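Local coordinates for intracellular protein transport protein USO1 (Saccharomyces cerevisiae S288c, PDB 6LSU), which tethers transport vesicles as part of protein transport from the endoplasmic reticulum to the Golgi complex, this chain being its globular head region, at residues A[435-446]-A[527-538]; A[540-548]-A[556-564]. All blocks are in the same frame, centred on the assembly; numbering follows the deposited sequence.

Contact 1. Residues A[435-446]-A[527-538]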
loop_
_atom_site.group_PDB
_atom_site.type_symbol
_atom_site.label_atom_id
_atom_site.label_comp_id
_atom_site.label_asym_id
_atom_site.label_seq_id
_atom_site.Cartn_x
_atom_site.Cartn_y
_atom_site.Cartn_z
ATOM N N PHE A 435 0.791 -0.466 -19.666
ATOM C CA PHE A 435 1.459 0.077 -20.864
ATOM C C PHE A 435 2.943 0.130 -20.601
ATOM O O PHE A 435 3.695 0.278 -21.609
ATOM C CB PHE A 435 1.001 1.503 -21.187
ATOM C CG PHE A 435 -0.391 1.586 -21.731
ATOM C CD1 PHE A 435 -0.748 0.922 -22.889
ATOM C CD2 PHE A 435 -1.352 2.353 -21.103
ATOM C CE1 PHE A 435 -2.058 0.965 -23.359
ATOM C CE2 PHE A 435 -2.666 2.387 -21.563
ATOM C CZ PHE A 435 -3.012 1.699 -22.689
ATOM N N MET A 436 3.370 0.052 -19.345
ATOM C CA MET A 436 4.802 0.334 -19.019
ATOM C C MET A 436 5.725 -0.469 -19.931
ATOM O O MET A 436 5.576 -1.708 -19.966
ATOM C CB MET A 436 5.112 -0.027 -17.568
ATOM C CG MET A 436 6.417 0.526 -17.144
ATOM S SD MET A 436 6.182 2.267 -16.929
ATOM C CE MET A 436 5.405 2.228 -15.300
ATOM N N ASP A 437 6.634 0.236 -20.617
ATOM C CA ASP A 437 7.753 -0.313 -21.447
ATOM C C ASP A 437 7.254 -1.215 -22.568
ATOM O O ASP A 437 7.987 -2.117 -22.953
ATOM C CB ASP A 437 8.718 -1.112 -20.588
ATOM C CG ASP A 437 9.436 -0.222 -19.613
ATOM O OD1 ASP A 437 9.880 0.868 -20.057
ATOM O OD2 ASP A 437 9.549 -0.628 -18.431
ATOM N N ASN A 438 6.078 -0.928 -23.118
ATOM C CA ASN A 438 5.440 -1.704 -24.207
ATOM C C ASN A 438 4.933 -0.735 -25.280
ATOM O O ASN A 438 3.679 -0.448 -25.376
ATOM C CB ASN A 438 4.344 -2.536 -23.578
ATOM C CG ASN A 438 3.919 -3.702 -24.420
ATOM O OD1 ASN A 438 3.994 -3.644 -25.665
ATOM N ND2 ASN A 438 3.426 -4.748 -23.747
ATOM N N PHE A 439 5.857 -0.216 -26.069
ATOM C CA PHE A 439 5.563 0.698 -27.201
ATOM C C PHE A 439 4.443 0.178 -28.110
ATOM O O PHE A 439 3.567 0.951 -28.482
ATOM C CB PHE A 439 6.801 0.981 -28.044
ATOM C CG PHE A 439 6.428 1.760 -29.284
ATOM C CD1 PHE A 439 6.181 3.130 -29.231
ATOM C CD2 PHE A 439 6.265 1.109 -30.505
ATOM C CE1 PHE A 439 5.810 3.822 -30.373
ATOM C CE2 PHE A 439 5.877 1.804 -31.640
ATOM C CZ PHE A 439 5.643 3.154 -31.572
ATOM N N ASP A 440 4.463 -1.083 -28.492
ATOM C CA ASP A 440 3.446 -1.634 -29.435
ATOM C C ASP A 440 2.073 -1.487 -28.783
ATOM O O ASP A 440 1.073 -1.082 -29.449
ATOM C CB ASP A 440 3.765 -3.083 -29.822
ATOM C CG ASP A 440 5.170 -3.286 -30.416
ATOM O OD1 ASP A 440 5.682 -2.337 -31.071
ATOM O OD2 ASP A 440 5.753 -4.414 -30.207
ATOM N N LEU A 441 1.978 -1.773 -27.493
ATOM C CA LEU A 441 0.644 -1.796 -26.845
ATOM C C LEU A 441 0.158 -0.345 -26.650
ATOM O O LEU A 441 -1.062 -0.057 -26.662
ATOM C CB LEU A 441 0.805 -2.530 -25.519
ATOM C CG LEU A 441 -0.462 -3.181 -24.981
ATOM C CD1 LEU A 441 -1.116 -4.073 -26.024
ATOM C CD2 LEU A 441 -0.107 -3.991 -23.753
ATOM N N GLN A 442 1.116 0.559 -26.487
ATOM C CA GLN A 442 0.851 2.007 -26.395
ATOM C C GLN A 442 0.329 2.490 -27.755
ATOM O O GLN A 442 -0.853 2.947 -27.827
ATOM C CB GLN A 442 2.098 2.739 -25.948
ATOM C CG GLN A 442 2.232 2.758 -24.450
ATOM C CD GLN A 442 3.581 3.271 -24.017
ATOM O OE1 GLN A 442 4.074 4.252 -24.562
ATOM N NE2 GLN A 442 4.204 2.585 -23.059
ATOM N N ARG A 443 1.108 2.284 -28.819
ATOM C CA ARG A 443 0.664 2.611 -30.201
ATOM C C ARG A 443 -0.722 1.995 -30.537
ATOM O O ARG A 443 -1.577 2.747 -31.063
ATOM C CB ARG A 443 1.756 2.177 -31.172
ATOM C CG ARG A 443 1.478 2.531 -32.626
ATOM C CD ARG A 443 2.654 2.165 -33.527
ATOM N NE ARG A 443 2.248 1.996 -34.912
ATOM C CZ ARG A 443 1.566 0.954 -35.403
ATOM N NH1 ARG A 443 1.194 -0.047 -34.619
ATOM N NH2 ARG A 443 1.253 0.919 -36.690
ATOM N N ASP A 444 -0.971 0.701 -30.283
ATOM C CA ASP A 444 -2.219 0.055 -30.746
ATOM C C ASP A 444 -3.386 0.704 -29.996
ATOM O O ASP A 444 -4.505 0.863 -30.571
ATOM C CB ASP A 444 -2.168 -1.476 -30.572
ATOM C CG ASP A 444 -1.312 -2.227 -31.597
ATOM O OD1 ASP A 444 -0.437 -1.585 -32.275
ATOM O OD2 ASP A 444 -1.488 -3.465 -31.702
ATOM N N PHE A 445 -3.171 0.986 -28.711
ATOM C CA PHE A 445 -4.216 1.590 -27.841
ATOM C C PHE A 445 -4.638 2.945 -28.427
ATOM O O PHE A 445 -5.876 3.142 -28.610
ATOM C CB PHE A 445 -3.704 1.780 -26.415
ATOM C CG PHE A 445 -4.647 2.543 -25.529
ATOM C CD1 PHE A 445 -5.861 1.988 -25.161
ATOM C CD2 PHE A 445 -4.324 3.821 -25.079
ATOM C CE1 PHE A 445 -6.726 2.665 -24.321
ATOM C CE2 PHE A 445 -5.198 4.502 -24.252
ATOM C CZ PHE A 445 -6.410 3.934 -23.901
ATOM N N LEU A 446 -3.669 3.838 -28.684
ATOM C CA LEU A 446 -3.954 5.199 -29.183
ATOM C C LEU A 446 -4.698 5.087 -30.522
ATOM O O LEU A 446 -5.796 5.722 -30.631
ATOM C CB LEU A 446 -2.650 5.981 -29.336
ATOM C CG LEU A 446 -2.088 6.582 -28.055
ATOM C CD1 LEU A 446 -0.976 7.549 -28.387
ATOM C CD2 LEU A 446 -3.157 7.325 -27.270
ATOM N N PHE A 527 2.408 8.897 -21.807
ATOM C CA PHE A 527 2.742 8.428 -23.179
ATOM C C PHE A 527 3.806 9.288 -23.858
ATOM O O PHE A 527 4.609 8.764 -24.632
ATOM C CB PHE A 527 1.531 8.467 -24.099
ATOM C CG PHE A 527 0.468 7.443 -23.805
ATOM C CD1 PHE A 527 0.794 6.153 -23.431
ATOM C CD2 PHE A 527 -0.884 7.799 -23.873
ATOM C CE1 PHE A 527 -0.211 5.231 -23.188
ATOM C CE2 PHE A 527 -1.882 6.883 -23.601
ATOM C CZ PHE A 527 -1.538 5.592 -23.263
ATOM N N PHE A 528 3.784 10.591 -23.612
ATOM C CA PHE A 528 4.557 11.597 -24.373
ATOM C C PHE A 528 5.982 11.671 -23.842
ATOM O O PHE A 528 6.840 12.301 -24.519
ATOM C CB PHE A 528 3.892 12.969 -24.275
ATOM C CG PHE A 528 2.728 13.164 -25.198
ATOM C CD1 PHE A 528 2.099 12.077 -25.785
ATOM C CD2 PHE A 528 2.218 14.434 -25.413
ATOM C CE1 PHE A 528 1.015 12.266 -26.633
ATOM C CE2 PHE A 528 1.099 14.607 -26.202
ATOM C CZ PHE A 528 0.513 13.531 -26.829
ATOM N N GLN A 529 6.264 11.059 -22.695
ATOM C CA GLN A 529 7.614 11.205 -22.087
ATOM C C GLN A 529 8.707 11.207 -23.171
ATOM O O GLN A 529 8.798 10.241 -23.967
ATOM C CB GLN A 529 7.846 10.144 -21.024
ATOM C CG GLN A 529 7.181 10.537 -19.721
ATOM C CD GLN A 529 7.219 9.398 -18.739
ATOM O OE1 GLN A 529 6.605 8.346 -18.947
ATOM N NE2 GLN A 529 7.953 9.605 -17.664
ATOM N N GLN A 530 9.479 12.298 -23.211
ATOM C CA GLN A 530 10.641 12.509 -24.118
ATOM C C GLN A 530 11.613 11.322 -23.978
ATOM O O GLN A 530 12.029 10.765 -25.025
ATOM C CB GLN A 530 11.293 13.854 -23.781
ATOM C CG GLN A 530 10.393 15.064 -24.039
ATOM C CD GLN A 530 10.683 15.714 -25.370
ATOM O OE1 GLN A 530 9.872 15.685 -26.298
ATOM N NE2 GLN A 530 11.871 16.281 -25.486
ATOM N N ASP A 531 11.921 10.931 -22.734
ATOM C CA ASP A 531 12.842 9.815 -22.381
ATOM C C ASP A 531 12.278 8.465 -22.848
ATOM O O ASP A 531 13.091 7.525 -22.986
ATOM C CB ASP A 531 13.129 9.756 -20.874
ATOM C CG ASP A 531 14.279 10.639 -20.416
ATOM O OD1 ASP A 531 15.197 10.893 -21.231
ATOM O OD2 ASP A 531 14.250 11.062 -19.244
ATOM N N HIS A 532 10.963 8.350 -23.071
ATOM C CA HIS A 532 10.313 7.118 -23.611
ATOM C C HIS A 532 10.843 6.812 -25.021
ATOM O O HIS A 532 11.095 7.766 -25.800
ATOM C CB HIS A 532 8.777 7.228 -23.628
ATOM C CG HIS A 532 8.064 6.434 -22.581
ATOM N ND1 HIS A 532 6.894 5.731 -22.851
ATOM C CD2 HIS A 532 8.318 6.256 -21.264
ATOM C CE1 HIS A 532 6.482 5.135 -21.746
ATOM N NE2 HIS A 532 7.336 5.445 -20.755
ATOM N N LYS A 533 10.987 5.516 -25.315
ATOM C CA LYS A 533 11.314 4.935 -26.647
ATOM C C LYS A 533 10.158 5.148 -27.633
ATOM O O LYS A 533 9.040 4.622 -27.358
ATOM C CB LYS A 533 11.555 3.430 -26.514
ATOM C CG LYS A 533 10.535 2.674 -25.659
ATOM C CD LYS A 533 11.027 2.311 -24.259
ATOM C CE LYS A 533 10.436 1.012 -23.751
ATOM N NZ LYS A 533 11.485 0.097 -23.246
ATOM N N TYR A 534 10.431 5.869 -28.733
ATOM C CA TYR A 534 9.495 6.144 -29.859
ATOM C C TYR A 534 8.301 7.004 -29.406
ATOM O O TYR A 534 7.235 6.935 -30.070
ATOM C CB TYR A 534 8.999 4.833 -30.481
ATOM C CG TYR A 534 10.073 4.000 -31.130
ATOM C CD1 TYR A 534 10.719 4.444 -32.274
ATOM C CD2 TYR A 534 10.447 2.770 -30.603
ATOM C CE1 TYR A 534 11.709 3.687 -32.883
ATOM C CE2 TYR A 534 11.436 2.001 -31.197
ATOM C CZ TYR A 534 12.068 2.460 -32.341
ATOM O OH TYR A 534 13.038 1.693 -32.920
ATOM N N SER A 535 8.461 7.833 -28.364
ATOM C CA SER A 535 7.400 8.778 -27.910
ATOM C C SER A 535 6.960 9.665 -29.095
ATOM O O SER A 535 5.755 9.967 -29.203
ATOM C CB SER A 535 7.823 9.594 -26.696
ATOM O OG SER A 535 8.522 10.781 -27.045
ATOM N N GLU A 536 7.888 10.018 -29.987
ATOM C CA GLU A 536 7.606 10.863 -31.178
ATOM C C GLU A 536 6.382 10.317 -31.925
ATOM O O GLU A 536 5.432 11.056 -32.135
ATOM C CB GLU A 536 8.836 10.952 -32.079
ATOM C CG GLU A 536 8.980 12.317 -32.729
ATOM C CD GLU A 536 10.251 12.527 -33.539
ATOM O OE1 GLU A 536 11.329 12.076 -33.084
ATOM O OE2 GLU A 536 10.158 13.140 -34.629
ATOM N N GLU A 537 6.367 9.036 -32.262
ATOM C CA GLU A 537 5.245 8.399 -32.993
ATOM C C GLU A 537 3.930 8.651 -32.270
ATOM O O GLU A 537 2.911 8.852 -32.961
ATOM C CB GLU A 537 5.407 6.888 -33.079
ATOM C CG GLU A 537 5.138 6.320 -34.470
ATOM C CD GLU A 537 6.365 5.689 -35.118
ATOM O OE1 GLU A 537 6.181 4.776 -35.959
ATOM O OE2 GLU A 537 7.515 6.098 -34.771
ATOM N N LEU A 538 3.926 8.566 -30.939
ATOM C CA LEU A 538 2.691 8.659 -30.132
ATOM C C LEU A 538 2.245 10.128 -30.151
ATOM O O LEU A 538 1.044 10.400 -30.335
ATOM C CB LEU A 538 2.971 8.162 -28.710
ATOM C CG LEU A 538 3.408 6.707 -28.568
ATOM C CD1 LEU A 538 3.988 6.463 -27.176
ATOM C CD2 LEU A 538 2.250 5.759 -28.818
#
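The ring of Phe527 enters a hole formed by Phe435, Gln442, Phe445 and Leu446, a knob-into-hole fit at the C-terminal end of helix 514-528. Its edge meets the face of Phe435 in an edge-to-face pair, centroids 5.2 Å apart and planes at 71°, while Phe527 CZ lies 3.8 Å from Phe445 CD2. Phe435 CZ in turn lies over one face of the Phe445 ring, toward its rim, so the three aromatics form one cluster. A second ring pair lies nearer the start of helix 439-459: CB of Tyr534 rests on one face of Phe439, the tyrosine ring turning an edge to that same face. Phe439 CG stands anti to the backbone N (chi1 172°), which carries the ring across to Tyr534 and the edge contact with Glu537 CB. Between the pairs, Leu538 CD2 meets Leu446 CD1 at 3.7 Å. Gln442 reaches across to Phe527, His532 and Leu538. Its CG touches Phe527 CE1 at 3.7 Å, and its OE1 lies in the plane of the His532 ring, at the edge. The amide is held by NE2 donating to Phe435 O (2.8 Å), from above the carbonyl plane and on the face opposite to Asn438 N, a second donor to that oxygen. With an alanine in place of Gln442, Phe435 O would probably lose one of its two donors and a gap would open beside Phe527. Toward solvent, Asp437 OD1 and Lys533 NZ make a long salt bridge of 3.7 Å. Asn438, at the N-cap, takes a weak bond from Leu441 N on OD1. The contact joins the start of helix 439-459, in ARM repeat 8, to the end of helix 514-528 and the turn into helix 535-543, within the armadillo-type helical head.

Contact 2. Residues A[540-548]-A[556-564]; sequences EITRNVTTG and PLKAIQTIS
Thr547 and Leu557 form the hydrogen-bonded pair of a short antiparallel hairpin with two residues in each strand. Thr547 N donates to Leu557 O at 2.8 Å, tilted 33° from the carbonyl plane; the return bond, Leu557 N to Thr547 O, is nearly straight but weak at 3.4 Å. Thr546 and Lys558 are the adjacent non-hydrogen-bonded pair, flanked by CA-H...O contacts to neighbouring carbonyls: Lys558 CA lies 3.3 Å from Val545 O, and Thr546 CA approaches Leu557 O. With OG1 between the backbone N and the carbonyl carbon (chi1 75°), Thr547 brings its hydroxyl beside both Leu557 O and Thr562 OG1, 3.2 Å from the latter; its proton may go to either. Thr562 OG1 donates to Lys558 O at 2.7 Å, from above the carbonyl plane, and Thr562 N gives that oxygen its second bond. Lys558 is the N-cap residue of helix 559-568, and the methyl group of Ala559 sits over Thr542 O at the end of the preceding helix. Alongside, the lysine chain runs the same way as Asn544, with CE 3.3 Å from Asn544 OD1. Arg543 passes it obliquely, its CG against Ile560 CD1. Its guanidinium is shared between two carboxylates: NH2 binds Glu540 OE2 at 2.6 Å on the syn lone pair, and NH1 bridges to Asp599. Arg543 NH1 and Lys558 NZ, of like charge, are 4.9 Å apart; Asp599, which also touches Lys558, probably eases this. Backbone and hydroxyl bonds thus fix the turn between helices, while the charged side chains tie its flank to helix 594-601.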
loop_
_atom_site.group_PDB
_atom_site.type_symbol
_atom_site.label_atom_id
_atom_site.label_comp_id
_atom_site.label_asym_id
_atom_site.label_seq_id
_atom_site.Cartn_x
_atom_site.Cartn_y
_atom_site.Cartn_z
ATOM N N GLU A 540 2.867 12.362 -32.468
ATOM C CA GLU A 540 2.421 12.544 -33.870
ATOM C C GLU A 540 1.021 12.008 -34.079
ATOM O O GLU A 540 0.286 12.682 -34.752
ATOM C CB GLU A 540 3.404 11.884 -34.838
ATOM C CG GLU A 540 4.666 12.719 -34.992
ATOM C CD GLU A 540 4.397 14.224 -35.040
ATOM O OE1 GLU A 540 4.876 14.957 -34.094
ATOM O OE2 GLU A 540 3.672 14.659 -35.994
ATOM N N ILE A 541 0.674 10.853 -33.536
ATOM C CA ILE A 541 -0.702 10.295 -33.692
ATOM C C ILE A 541 -1.710 11.225 -33.024
ATOM O O ILE A 541 -2.861 11.292 -33.487
ATOM C CB ILE A 541 -0.798 8.862 -33.103
ATOM C CG1 ILE A 541 0.058 7.881 -33.903
ATOM C CG2 ILE A 541 -2.263 8.408 -33.027
ATOM C CD1 ILE A 541 0.181 6.522 -33.264
ATOM N N THR A 542 -1.338 11.830 -31.899
ATOM C CA THR A 542 -2.277 12.617 -31.060
ATOM C C THR A 542 -2.449 13.959 -31.753
ATOM O O THR A 542 -3.611 14.419 -31.879
ATOM C CB THR A 542 -1.787 12.788 -29.617
ATOM O OG1 THR A 542 -1.642 11.505 -29.008
ATOM C CG2 THR A 542 -2.750 13.630 -28.797
ATOM N N ARG A 543 -1.336 14.497 -32.259
ATOM C CA ARG A 543 -1.304 15.776 -33.023
ATOM C C ARG A 543 -2.248 15.673 -34.233
ATOM O O ARG A 543 -3.078 16.591 -34.458
ATOM C CB ARG A 543 0.124 16.143 -33.442
ATOM C CG ARG A 543 0.318 17.631 -33.648
ATOM C CD ARG A 543 1.754 18.101 -33.829
ATOM N NE ARG A 543 2.415 17.436 -34.940
ATOM C CZ ARG A 543 2.084 17.549 -36.231
ATOM N NH1 ARG A 543 1.080 18.317 -36.619
ATOM N NH2 ARG A 543 2.750 16.859 -37.140
ATOM N N ASN A 544 -2.173 14.611 -35.011
ATOM C CA ASN A 544 -2.814 14.627 -36.358
ATOM C C ASN A 544 -4.271 14.184 -36.247
ATOM O O ASN A 544 -4.868 13.914 -37.270
ATOM C CB ASN A 544 -1.945 13.899 -37.385
ATOM C CG ASN A 544 -0.641 14.664 -37.588
ATOM O OD1 ASN A 544 -0.657 15.881 -37.828
ATOM N ND2 ASN A 544 0.494 13.987 -37.430
ATOM N N VAL A 545 -4.835 14.174 -35.045
ATOM C CA VAL A 545 -6.291 13.949 -34.855
ATOM C C VAL A 545 -7.023 15.270 -35.117
ATOM O O VAL A 545 -6.593 16.339 -34.602
ATOM C CB VAL A 545 -6.614 13.388 -33.455
ATOM C CG1 VAL A 545 -8.046 13.635 -33.064
ATOM C CG2 VAL A 545 -6.316 11.907 -33.367
ATOM N N THR A 546 -8.144 15.172 -35.826
ATOM C CA THR A 546 -9.034 16.293 -36.218
ATOM C C THR A 546 -10.387 16.097 -35.525
ATOM O O THR A 546 -10.755 14.931 -35.284
ATOM C CB THR A 546 -9.173 16.280 -37.739
ATOM O OG1 THR A 546 -9.907 15.073 -37.976
ATOM C CG2 THR A 546 -7.841 16.292 -38.468
ATOM N N THR A 547 -11.099 17.179 -35.197
ATOM C CA THR A 547 -12.370 17.097 -34.426
ATOM C C THR A 547 -13.433 18.039 -35.001
ATOM O O THR A 547 -13.157 18.728 -36.013
ATOM C CB THR A 547 -12.137 17.419 -32.946
ATOM O OG1 THR A 547 -11.967 18.834 -32.826
ATOM C CG2 THR A 547 -10.925 16.724 -32.367
ATOM N N GLY A 548 -14.613 18.019 -34.369
ATOM C CA GLY A 548 -15.666 19.050 -34.457
ATOM C C GLY A 548 -16.208 19.401 -33.074
ATOM O O GLY A 548 -16.750 18.492 -32.415
ATOM N N PRO A 556 -12.019 21.140 -40.850
ATOM C CA PRO A 556 -11.999 20.531 -39.500
ATOM C C PRO A 556 -10.763 20.961 -38.687
ATOM O O PRO A 556 -9.846 21.527 -39.279
ATOM C CB PRO A 556 -12.016 19.013 -39.754
ATOM C CG PRO A 556 -12.198 18.863 -41.261
ATOM C CD PRO A 556 -11.633 20.138 -41.851
ATOM N N LEU A 557 -10.749 20.694 -37.373
ATOM C CA LEU A 557 -9.794 21.331 -36.414
ATOM C C LEU A 557 -8.886 20.300 -35.703
ATOM O O LEU A 557 -9.399 19.381 -35.004
ATOM C CB LEU A 557 -10.603 22.171 -35.418
ATOM C CG LEU A 557 -9.820 23.255 -34.668
ATOM C CD1 LEU A 557 -8.841 23.989 -35.587
ATOM C CD2 LEU A 557 -10.762 24.240 -33.992
ATOM N N LYS A 558 -7.567 20.478 -35.848
ATOM C CA LYS A 558 -6.508 19.567 -35.327
ATOM C C LYS A 558 -6.432 19.622 -33.790
ATOM O O LYS A 558 -6.971 20.573 -33.202
ATOM C CB LYS A 558 -5.133 19.986 -35.840
ATOM C CG LYS A 558 -4.610 19.226 -37.042
ATOM C CD LYS A 558 -3.222 19.718 -37.446
ATOM C CE LYS A 558 -2.379 18.682 -38.150
ATOM N NZ LYS A 558 -3.184 17.821 -39.051
ATOM N N ALA A 559 -5.735 18.667 -33.163
ATOM C CA ALA A 559 -5.772 18.449 -31.697
ATOM C C ALA A 559 -5.274 19.706 -30.961
ATOM O O ALA A 559 -5.993 20.226 -30.059
ATOM C CB ALA A 559 -4.948 17.230 -31.332
ATOM N N ILE A 560 -4.075 20.188 -31.305
ATOM C CA ILE A 560 -3.418 21.272 -30.539
ATOM C C ILE A 560 -4.229 22.576 -30.622
ATOM O O ILE A 560 -4.153 23.370 -29.679
ATOM C CB ILE A 560 -1.994 21.506 -31.041
ATOM C CG1 ILE A 560 -1.096 20.335 -30.631
ATOM C CG2 ILE A 560 -1.479 22.852 -30.515
ATOM C CD1 ILE A 560 0.393 20.583 -30.792
ATOM N N GLN A 561 -4.911 22.847 -31.722
ATOM C CA GLN A 561 -5.711 24.093 -31.863
ATOM C C GLN A 561 -7.042 23.913 -31.113
ATOM O O GLN A 561 -7.421 24.791 -30.347
ATOM C CB GLN A 561 -5.894 24.465 -33.340
ATOM C CG GLN A 561 -5.620 25.941 -33.616
ATOM C CD GLN A 561 -4.195 26.323 -33.287
ATOM O OE1 GLN A 561 -3.924 27.063 -32.343
ATOM N NE2 GLN A 561 -3.265 25.797 -34.068
ATOM N N THR A 562 -7.676 22.764 -31.243
ATOM C CA THR A 562 -8.863 22.369 -30.422
ATOM C C THR A 562 -8.593 22.482 -28.904
ATOM O O THR A 562 -9.466 22.947 -28.150
ATOM C CB THR A 562 -9.292 20.932 -30.706
ATOM O OG1 THR A 562 -9.411 20.658 -32.102
ATOM C CG2 THR A 562 -10.635 20.639 -30.076
ATOM N N ILE A 563 -7.451 22.027 -28.431
ATOM C CA ILE A 563 -7.077 22.104 -26.981
ATOM C C ILE A 563 -6.884 23.593 -26.631
ATOM O O ILE A 563 -7.277 23.986 -25.487
ATOM C CB ILE A 563 -5.804 21.258 -26.700
ATOM C CG1 ILE A 563 -6.117 19.762 -26.786
ATOM C CG2 ILE A 563 -5.157 21.586 -25.361
ATOM C CD1 ILE A 563 -4.905 18.890 -27.017
ATOM N N SER A 564 -6.295 24.383 -27.555
ATOM C CA SER A 564 -6.029 25.843 -27.369
ATOM C C SER A 564 -7.343 26.588 -27.110
ATOM O O SER A 564 -7.428 27.280 -26.106
ATOM C CB SER A 564 -5.288 26.424 -28.525
ATOM O OG SER A 564 -3.946 25.936 -28.577
#

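Contacts 1 and 2 follow one another along the chain and share helix 535-543: Leu538, near its start, packs in contact 1, and Thr542 and Arg543, at its end, belong to contact 2. Their centres are 19 Å apart, yet side chains join them, with Phe528 CE1 3.6 Å from Thr542 OG1 and Leu446 also packing against this threonine. Ile541, whose CD1 lies 4.2 Å from Arg443 CG, forms another junction. Helix 439-459, one side of contact 1, continues to meet Ile541 and Val545 of contact 2. Trp589 of helix 577-590 touches Phe528 as well as Thr542 and Arg543. Contact 2 lies farther from the chain centre, about 38 Å against about 27 Å between centres.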